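Local coordinates for uncharacterized protein (Bacillus subtilis, PDB 5DQV) that probably hydrolyses nucleotides as a metal-dependent pyrophosphohydrolase of the HD-domain family that binds nickel, at residues R38-A43 and T59-H64; D130-I135 and E183-R188. All coordinates share one frame; numbering follows the deposited sequence. Where two conformers were deposited one is given.

Interaction 1. Residues R38-A43 and T59-H64; sequences RVADLA and TAALVH. With NI (nickel (II) ion), chain C.
The methyl of Ala61 sits against Ala40 and Ala43 where two antiparallel helices of the all-helical HD domain, 33-50 and 54-63, pack side by side. The axes of the two short helical segments come within 8.4 Å at 160° between their directions, a close approach permitted by the alanines that line the interface. Ala61 is the bump: its CB lies 3.7 Å from Ala40 CA and settles into a shallow hollow walled by the backbone of Ala40, the methyl of Ala43 one turn on, and, more loosely, CG1 of Val39. Ala40 answers as a smaller bump. The CB of Ala40 slots into the notch between the Ala61 methyl and Leu62 CD2, 3.9 Å from the latter. Leu62 branches from the flank of its helix, and CD2 is the branch that reaches back over Ala40.

At the metal end, Val39 fills the corner between the helices. With CG1 anti to the backbone N (chi1 171°), Val39 sets this methyl obliquely against the His64 ring, 4.1 Å from its CE1, the two side chains crossing at about a right angle. The ring is fixed from both of its nitrogens. NE2 binds nickel, which His35 and Asp130 also ligate; His64 belongs to the His, His-Asp, Asp set that gives HD domains their name. Ala129 of helix 121-132 packs on Val39 and Ala43, and Ile16 of helix 8-24 on Leu62, so neighbouring helices flank the alanine-lined interface. Ala61 thus serves twice, its methyl in the interface and its carbonyl as an anchor for the metal ligand: His64 ND1 donates a nearly straight bond (167°) to a lone pair of Ala61 O, 2.8 Å away and almost exactly in the ring plane.

Interaction 2. Residues D130-I135 and E183-R188; sequences DRLDAI and ELAEER. With NI (nickel (II) ion), chain C.
Apolar packing supplemented by the polar contacts of one arginine joins residues 130-135, the end of helix 121-132 and the turn after it, to helix 179-202 near the C-terminus. Leu132 and Leu184 cross at about a right angle, CD1 to CD1, while Leu132 CD2 presses on the backbone of Ala185, 3.6 Å from its CA. Ile135 CG1 rests against Arg188 CB at 3.8 Å. Beyond it the Arg188 chain runs extended from CG to NE, carrying the guanidinium to the turn. There Arg188 NH1 gives a weak, bent hydrogen bond (129°) to Leu132 O at 2.9 Å, and Leu132 CB lies above one face, toward its rim. A water in the guanidinium plane accepts from Arg188 NH1 at 2.8 Å and donates to Asp133 OD1, whose carboxylate also binds His35 and Arg142. A leucine in place of Arg188 would probably leave this water and Leu132 O without their NH1 partner and weaken the tie between turn and helix. On the far side of the turn Asp130 OD1 binds nickel at 2.2 Å, supplying the final aspartate of the metal-binding signature characteristic of HD-domain hydrolases.

Both contacts are buried and one segment of each supplies nickel with a ligand, yet they join different elements. Interaction 1 pairs two helices of the HD domain through small apolar groups; interaction 2 ties a helix end and its turn to helix 179-202 with larger side chains, more buried surface and an arginine-water bridge. Helix 33-50 connects them: Val39 CG1 packs on Asp130 N, Leu42 CD2 lies 4.0 Å from Arg188 NH2, and Arg38 NE forms a salt bridge of 2.7 Å with Asp133 OD1. The periphery of each reaches the second subunit: Tyr155 of the second subunit hydrogen-bonds Arg38, and Lys201 of the second subunit forms a salt bridge with Glu187.

Interaction 1. Residues R38-A43 and T59-H64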
ATOM      1  N   ARG A  38      -6.321  -9.444  14.002  1.00 24.84           N
ATOM      2  CA  ARG A  38      -7.366  -8.470  13.706  1.00 23.88           C
ATOM      3  C   ARG A  38      -8.680  -9.186  13.400  1.00 22.26           C
ATOM      4  O   ARG A  38      -9.770  -8.767  13.840  1.00 21.03           O
ATOM      5  CB  ARG A  38      -6.977  -7.542  12.518  1.00 25.37           C
ATOM      6  CG  ARG A  38      -5.826  -6.600  12.778  1.00 26.80           C
ATOM      7  CD  ARG A  38      -5.620  -5.575  11.664  1.00 26.42           C
ATOM      8  NE  ARG A  38      -5.452  -6.212  10.360  1.00 23.07           N
ATOM      9  CZ  ARG A  38      -4.317  -6.543   9.782  1.00 25.93           C
ATOM     10  NH1 ARG A  38      -3.165  -6.403  10.391  1.00 32.77           N
ATOM     11  NH2 ARG A  38      -4.344  -7.122   8.604  1.00 29.89           N
ATOM     12  N   VAL A  39      -8.600 -10.236  12.591  1.00 20.76           N
ATOM     13  CA  VAL A  39      -9.797 -10.984  12.228  1.00 19.18           C
ATOM     14  C   VAL A  39     -10.459 -11.646  13.427  1.00 19.59           C
ATOM     15  O   VAL A  39     -11.673 -11.559  13.554  1.00 19.22           O
ATOM     16  CB  VAL A  39      -9.546 -11.961  11.100  1.00 17.66           C
ATOM     17  CG1 VAL A  39     -10.768 -12.897  10.908  1.00 16.57           C
ATOM     18  CG2 VAL A  39      -9.154 -11.223   9.892  1.00 19.80           C
ATOM     19  N   ALA A  40      -9.662 -12.220  14.358  1.00 20.09           N
ATOM     20  CA  ALA A  40     -10.205 -12.779  15.560  1.00 20.16           C
ATOM     21  C   ALA A  40     -10.914 -11.730  16.440  1.00 21.44           C
ATOM     22  O   ALA A  40     -12.059 -11.970  16.866  1.00 20.79           O
ATOM     23  CB  ALA A  40      -9.146 -13.522  16.355  1.00 20.91           C
ATOM     24  N   ASP A  41     -10.335 -10.544  16.596  1.00 21.67           N
ATOM     25  CA  ASP A  41     -10.996  -9.488  17.389  1.00 25.00           C
ATOM     26  C   ASP A  41     -12.308  -9.036  16.733  1.00 24.38           C
ATOM     27  O   ASP A  41     -13.347  -8.873  17.373  1.00 24.10           O
ATOM     28  CB  ASP A  41     -10.085  -8.240  17.557  1.00 26.39           C
ATOM     29  CG  ASP A  41      -8.941  -8.491  18.449  1.00 31.49           C
ATOM     30  OD1 ASP A  41      -8.900  -9.565  19.088  1.00 32.76           O
ATOM     31  OD2 ASP A  41      -8.051  -7.624  18.485  1.00 35.34           O
ATOM     32  N   LEU A  42     -12.263  -8.851  15.431  1.00 24.73           N
ATOM     33  CA  LEU A  42     -13.462  -8.438  14.678  1.00 25.13           C
ATOM     34  C   LEU A  42     -14.538  -9.523  14.746  1.00 23.37           C
ATOM     35  O   LEU A  42     -15.703  -9.245  14.951  1.00 21.41           O
ATOM     36  CB  LEU A  42     -13.068  -8.184  13.213  1.00 25.65           C
ATOM     37  CG  LEU A  42     -13.384  -6.944  12.393  1.00 31.74           C
ATOM     38  CD1 LEU A  42     -13.786  -5.671  13.199  1.00 34.26           C
ATOM     39  CD2 LEU A  42     -12.143  -6.718  11.477  1.00 31.21           C
ATOM     40  N   ALA A  43     -14.127 -10.770  14.544  1.00 21.62           N
ATOM     41  CA  ALA A  43     -15.060 -11.869  14.592  1.00 21.47           C
ATOM     42  C   ALA A  43     -15.762 -12.015  15.960  1.00 21.53           C
ATOM     43  O   ALA A  43     -16.974 -12.282  16.025  1.00 20.47           O
ATOM     44  CB  ALA A  43     -14.382 -13.171  14.142  1.00 19.19           C
ATOM     45  N   THR A  59     -11.963 -19.541  17.726  1.00 19.74           N
ATOM     46  CA  THR A  59     -11.141 -20.648  17.281  1.00 21.06           C
ATOM     47  C   THR A  59     -11.045 -20.752  15.779  1.00 21.03           C
ATOM     48  O   THR A  59      -9.927 -20.802  15.238  1.00 22.31           O
ATOM     49  CB  THR A  59     -11.580 -21.988  17.895  1.00 22.37           C
ATOM     50  OG1 THR A  59     -11.551 -21.867  19.316  1.00 24.91           O
ATOM     51  CG2 THR A  59     -10.635 -23.090  17.450  1.00 22.68           C
ATOM     52  N   ALA A  60     -12.192 -20.697  15.094  1.00 20.07           N
ATOM     53  CA  ALA A  60     -12.188 -20.669  13.637  1.00 19.62           C
ATOM     54  C   ALA A  60     -11.462 -19.486  13.053  1.00 18.97           C
ATOM     55  O   ALA A  60     -10.670 -19.613  12.098  1.00 18.92           O
ATOM     56  CB  ALA A  60     -13.646 -20.761  13.085  1.00 19.85           C
ATOM     57  N   ALA A  61     -11.657 -18.327  13.659  1.00 18.76           N
ATOM     58  CA  ALA A  61     -10.958 -17.128  13.184  1.00 19.30           C
ATOM     59  C   ALA A  61      -9.473 -17.340  13.318  1.00 19.20           C
ATOM     60  O   ALA A  61      -8.705 -17.034  12.413  1.00 20.51           O
ATOM     61  CB  ALA A  61     -11.406 -15.888  13.977  1.00 18.21           C
ATOM     62  N   LEU A  62      -9.063 -17.880  14.463  1.00 20.34           N
ATOM     63  CA  LEU A  62      -7.613 -18.044  14.718  1.00 20.39           C
ATOM     64  C   LEU A  62      -6.980 -19.004  13.717  1.00 20.58           C
ATOM     65  O   LEU A  62      -5.871 -18.760  13.268  1.00 21.25           O
ATOM     66  CB  LEU A  62      -7.372 -18.482  16.129  1.00 20.26           C
ATOM     67  CG  LEU A  62      -7.597 -17.403  17.199  1.00 20.53           C
ATOM     68  CD1 LEU A  62      -7.606 -18.049  18.594  1.00 20.68           C
ATOM     69  CD2 LEU A  62      -6.503 -16.261  17.068  1.00 21.99           C
ATOM     70  N   VAL A  63      -7.676 -20.084  13.343  1.00 21.00           N
ATOM     71  CA  VAL A  63      -7.060 -21.096  12.445  1.00 21.52           C
ATOM     72  C   VAL A  63      -7.482 -20.987  10.999  1.00 23.71           C
ATOM     73  O   VAL A  63      -7.028 -21.793  10.177  1.00 24.53           O
ATOM     74  CB  VAL A  63      -7.278 -22.549  12.973  1.00 21.70           C
ATOM     75  CG1 VAL A  63      -6.735 -22.666  14.450  1.00 20.78           C
ATOM     76  CG2 VAL A  63      -8.809 -22.947  12.890  1.00 19.00           C
ATOM     77  N   HIS A  64      -8.256 -19.943  10.664  1.00 24.35           N
ATOM     78  CA  HIS A  64      -8.937 -19.859   9.359  1.00 25.90           C
ATOM     79  C   HIS A  64      -7.952 -19.882   8.189  1.00 27.50           C
ATOM     80  O   HIS A  64      -8.299 -20.394   7.119  1.00 30.55           O
ATOM     81  CB  HIS A  64      -9.915 -18.633   9.304  1.00 25.62           C
ATOM     82  CG  HIS A  64      -9.316 -17.346   8.813  1.00 26.15           C
ATOM     83  ND1 HIS A  64      -8.710 -16.433   9.650  1.00 26.18           N
ATOM     84  CD2 HIS A  64      -9.280 -16.789   7.566  1.00 27.85           C
ATOM     85  CE1 HIS A  64      -8.262 -15.404   8.943  1.00 28.58           C
ATOM     86  NE2 HIS A  64      -8.595 -15.595   7.670  1.00 28.55           N
TER
HETATM   87 NI    NI C 301      -7.893 -14.322   6.301  1.00 29.58          NI

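Interaction 2. Residues D130-I135 and E183-R188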
ATOM      1  N   ASP A 130     -13.165 -11.563   8.048  1.00 21.32           N
ATOM      2  CA  ASP A 130     -12.044 -11.734   7.145  1.00 22.91           C
ATOM      3  C   ASP A 130     -12.185 -10.716   6.010  1.00 24.19           C
ATOM      4  O   ASP A 130     -11.185 -10.079   5.558  1.00 24.34           O
ATOM      5  CB  ASP A 130     -12.065 -13.187   6.635  1.00 24.42           C
ATOM      6  CG  ASP A 130     -10.801 -13.617   6.008  1.00 24.34           C
ATOM      7  OD1 ASP A 130      -9.752 -13.153   6.376  1.00 25.56           O
ATOM      8  OD2 ASP A 130     -10.847 -14.458   5.118  1.00 28.92           O
ATOM      9  N   ARG A 131     -13.416 -10.566   5.508  1.00 23.50           N
ATOM     10  CA  ARG A 131     -13.661  -9.593   4.440  1.00 23.61           C
ATOM     11  C   ARG A 131     -13.595  -8.139   4.892  1.00 22.86           C
ATOM     12  O   ARG A 131     -13.099  -7.282   4.178  1.00 22.08           O
ATOM     13  CB  ARG A 131     -14.983  -9.914   3.682  1.00 25.49           C
ATOM     14  CG  ARG A 131     -14.834 -11.192   2.939  1.00 29.16           C
ATOM     15  CD  ARG A 131     -16.021 -11.509   2.147  1.00 38.15           C
ATOM     16  NE  ARG A 131     -15.872 -12.813   1.542  1.00 44.48           N
ATOM     17  CZ  ARG A 131     -16.545 -13.246   0.491  1.00 50.31           C
ATOM     18  NH1 ARG A 131     -17.396 -12.445  -0.135  1.00 55.84           N
ATOM     19  NH2 ARG A 131     -16.338 -14.480   0.042  1.00 51.65           N
ATOM     20  N   LEU A 132     -14.051  -7.860   6.089  1.00 21.92           N
ATOM     21  CA  LEU A 132     -13.917  -6.521   6.650  1.00 22.29           C
ATOM     22  C   LEU A 132     -12.440  -6.090   6.679  1.00 22.44           C
ATOM     23  O   LEU A 132     -12.107  -4.911   6.405  1.00 21.87           O
ATOM     24  CB  LEU A 132     -14.544  -6.465   8.037  1.00 21.03           C
ATOM     25  CG  LEU A 132     -16.072  -6.432   8.130  1.00 23.00           C
ATOM     26  CD1 LEU A 132     -16.586  -6.541   9.548  1.00 19.95           C
ATOM     27  CD2 LEU A 132     -16.627  -5.133   7.461  1.00 24.23           C
ATOM     28  N   ASP A 133     -11.531  -7.046   6.953  1.00 21.90           N
ATOM     29  CA  ASP A 133     -10.111  -6.714   7.063  1.00 22.19           C
ATOM     30  C   ASP A 133      -9.508  -6.396   5.669  1.00 22.23           C
ATOM     31  O   ASP A 133      -8.403  -5.912   5.577  1.00 21.55           O
ATOM     32  CB  ASP A 133      -9.334  -7.867   7.748  1.00 22.33           C
ATOM     33  CG  ASP A 133      -7.939  -7.481   8.170  1.00 23.19           C
ATOM     34  OD1 ASP A 133      -7.816  -6.593   9.022  1.00 22.17           O
ATOM     35  OD2 ASP A 133      -6.943  -8.108   7.698  1.00 26.67           O
ATOM     36  N   ALA A 134     -10.259  -6.650   4.591  1.00 21.88           N
ATOM     37  CA  ALA A 134      -9.793  -6.458   3.228  1.00 22.09           C
ATOM     38  C   ALA A 134     -10.319  -5.119   2.644  1.00 22.39           C
ATOM     39  O   ALA A 134     -10.043  -4.806   1.490  1.00 23.06           O
ATOM     40  CB  ALA A 134     -10.239  -7.649   2.320  1.00 21.05           C
ATOM     41  N   ILE A 135     -11.087  -4.378   3.433  1.00 21.68           N
ATOM     42  CA  ILE A 135     -11.634  -3.093   3.013  1.00 21.86           C
ATOM     43  C   ILE A 135     -11.303  -2.016   4.065  1.00 21.27           C
ATOM     44  O   ILE A 135     -10.713  -2.318   5.106  1.00 20.15           O
ATOM     45  CB  ILE A 135     -13.159  -3.142   2.698  1.00 22.42           C
ATOM     46  CG1 ILE A 135     -14.010  -3.544   3.902  1.00 24.57           C
ATOM     47  CG2 ILE A 135     -13.456  -4.095   1.507  1.00 21.98           C
ATOM     48  CD1 ILE A 135     -15.531  -3.490   3.634  1.00 23.30           C
ATOM     49  N   GLU A 183     -23.193  -3.314   8.707  1.00 28.92           N
ATOM     50  CA  GLU A 183     -23.099  -1.987   9.276  1.00 30.74           C
ATOM     51  C   GLU A 183     -21.644  -1.522   9.316  1.00 29.66           C
ATOM     52  O   GLU A 183     -21.344  -0.413   8.877  1.00 29.63           O
ATOM     53  CB  GLU A 183     -23.704  -1.991  10.669  1.00 33.05           C
ATOM     54  CG  GLU A 183     -23.987  -0.643  11.185  1.00 39.96           C
ATOM     55  CD  GLU A 183     -24.820  -0.693  12.449  1.00 48.43           C
ATOM     56  OE1 GLU A 183     -25.594  -1.658  12.639  1.00 52.66           O
ATOM     57  OE2 GLU A 183     -24.700   0.262  13.247  1.00 56.51           O
ATOM     58  N   LEU A 184     -20.739  -2.378   9.797  1.00 27.85           N
ATOM     59  CA  LEU A 184     -19.314  -2.014   9.889  1.00 28.40           C
ATOM     60  C   LEU A 184     -18.708  -1.809   8.508  1.00 27.26           C
ATOM     61  O   LEU A 184     -17.870  -0.937   8.308  1.00 28.38           O
ATOM     62  CB  LEU A 184     -18.508  -3.110  10.603  1.00 27.50           C
ATOM     63  CG  LEU A 184     -18.736  -3.325  12.095  1.00 31.21           C
ATOM     64  CD1 LEU A 184     -17.943  -4.571  12.575  1.00 28.42           C
ATOM     65  CD2 LEU A 184     -18.304  -2.094  12.934  1.00 35.62           C
ATOM     66  N   ALA A 185     -19.176  -2.591   7.548  1.00 26.76           N
ATOM     67  CA  ALA A 185     -18.684  -2.517   6.179  1.00 26.70           C
ATOM     68  C   ALA A 185     -19.036  -1.207   5.509  1.00 27.75           C
ATOM     69  O   ALA A 185     -18.241  -0.689   4.705  1.00 27.19           O
ATOM     70  CB  ALA A 185     -19.198  -3.649   5.361  1.00 24.76           C
ATOM     71  N   GLU A 186     -20.177  -0.627   5.857  1.00 30.43           N
ATOM     72  CA  GLU A 186     -20.574   0.641   5.216  1.00 32.11           C
ATOM     73  C   GLU A 186     -19.545   1.731   5.450  1.00 30.97           C
ATOM     74  O   GLU A 186     -19.201   2.418   4.504  1.00 28.78           O
ATOM     75  CB  GLU A 186     -21.948   1.141   5.692  1.00 35.66           C
ATOM     76  CG  GLU A 186     -23.107   0.344   5.146  1.00 40.76           C
ATOM     77  CD  GLU A 186     -23.488   0.714   3.720  1.00 49.49           C
ATOM     78  OE1 GLU A 186     -23.286   1.882   3.305  1.00 54.30           O
ATOM     79  OE2 GLU A 186     -24.032  -0.180   3.010  1.00 56.37           O
ATOM     80  N   GLU A 187     -19.067   1.908   6.691  1.00 30.31           N
ATOM     81  CA  GLU A 187     -18.055   2.920   7.020  0.50 30.79           C
ATOM     82  C   GLU A 187     -16.760   2.667   6.211  1.00 28.72           C
ATOM     83  O   GLU A 187     -16.164   3.554   5.628  1.00 27.26           O
ATOM     84  CB  GLU A 187     -17.650   2.844   8.509  0.50 32.02           C
ATOM     85  CG  GLU A 187     -18.744   2.618   9.557  0.50 36.40           C
ATOM     86  CD  GLU A 187     -18.133   2.442  10.955  0.50 39.28           C
ATOM     87  OE1 GLU A 187     -17.062   3.032  11.190  0.50 42.69           O
ATOM     88  OE2 GLU A 187     -18.704   1.725  11.807  0.50 40.86           O
ATOM     89  N   ARG A 188     -16.316   1.418   6.245  1.00 25.73           N
ATOM     90  CA  ARG A 188     -15.052   1.031   5.613  1.00 24.05           C
ATOM     91  C   ARG A 188     -15.090   1.183   4.090  1.00 22.22           C
ATOM     92  O   ARG A 188     -14.156   1.674   3.488  1.00 22.66           O
ATOM     93  CB  ARG A 188     -14.665  -0.413   6.010  1.00 22.42           C
ATOM     94  CG  ARG A 188     -14.261  -0.541   7.474  1.00 24.90           C
ATOM     95  CD  ARG A 188     -13.647  -1.940   7.696  1.00 24.77           C
ATOM     96  NE  ARG A 188     -13.349  -2.099   9.078  1.00 27.18           N
ATOM     97  CZ  ARG A 188     -12.318  -2.793   9.566  1.00 24.71           C
ATOM     98  NH1 ARG A 188     -11.439  -3.419   8.766  1.00 24.98           N
ATOM     99  NH2 ARG A 188     -12.151  -2.784  10.850  1.00 24.80           N
TER
HETATM  100 NI    NI C 301      -7.893 -14.322   6.301  1.00 29.58          NI
HETATM  101  O   HOH W   1      -9.502  -4.934  10.116  1.00 31.59           O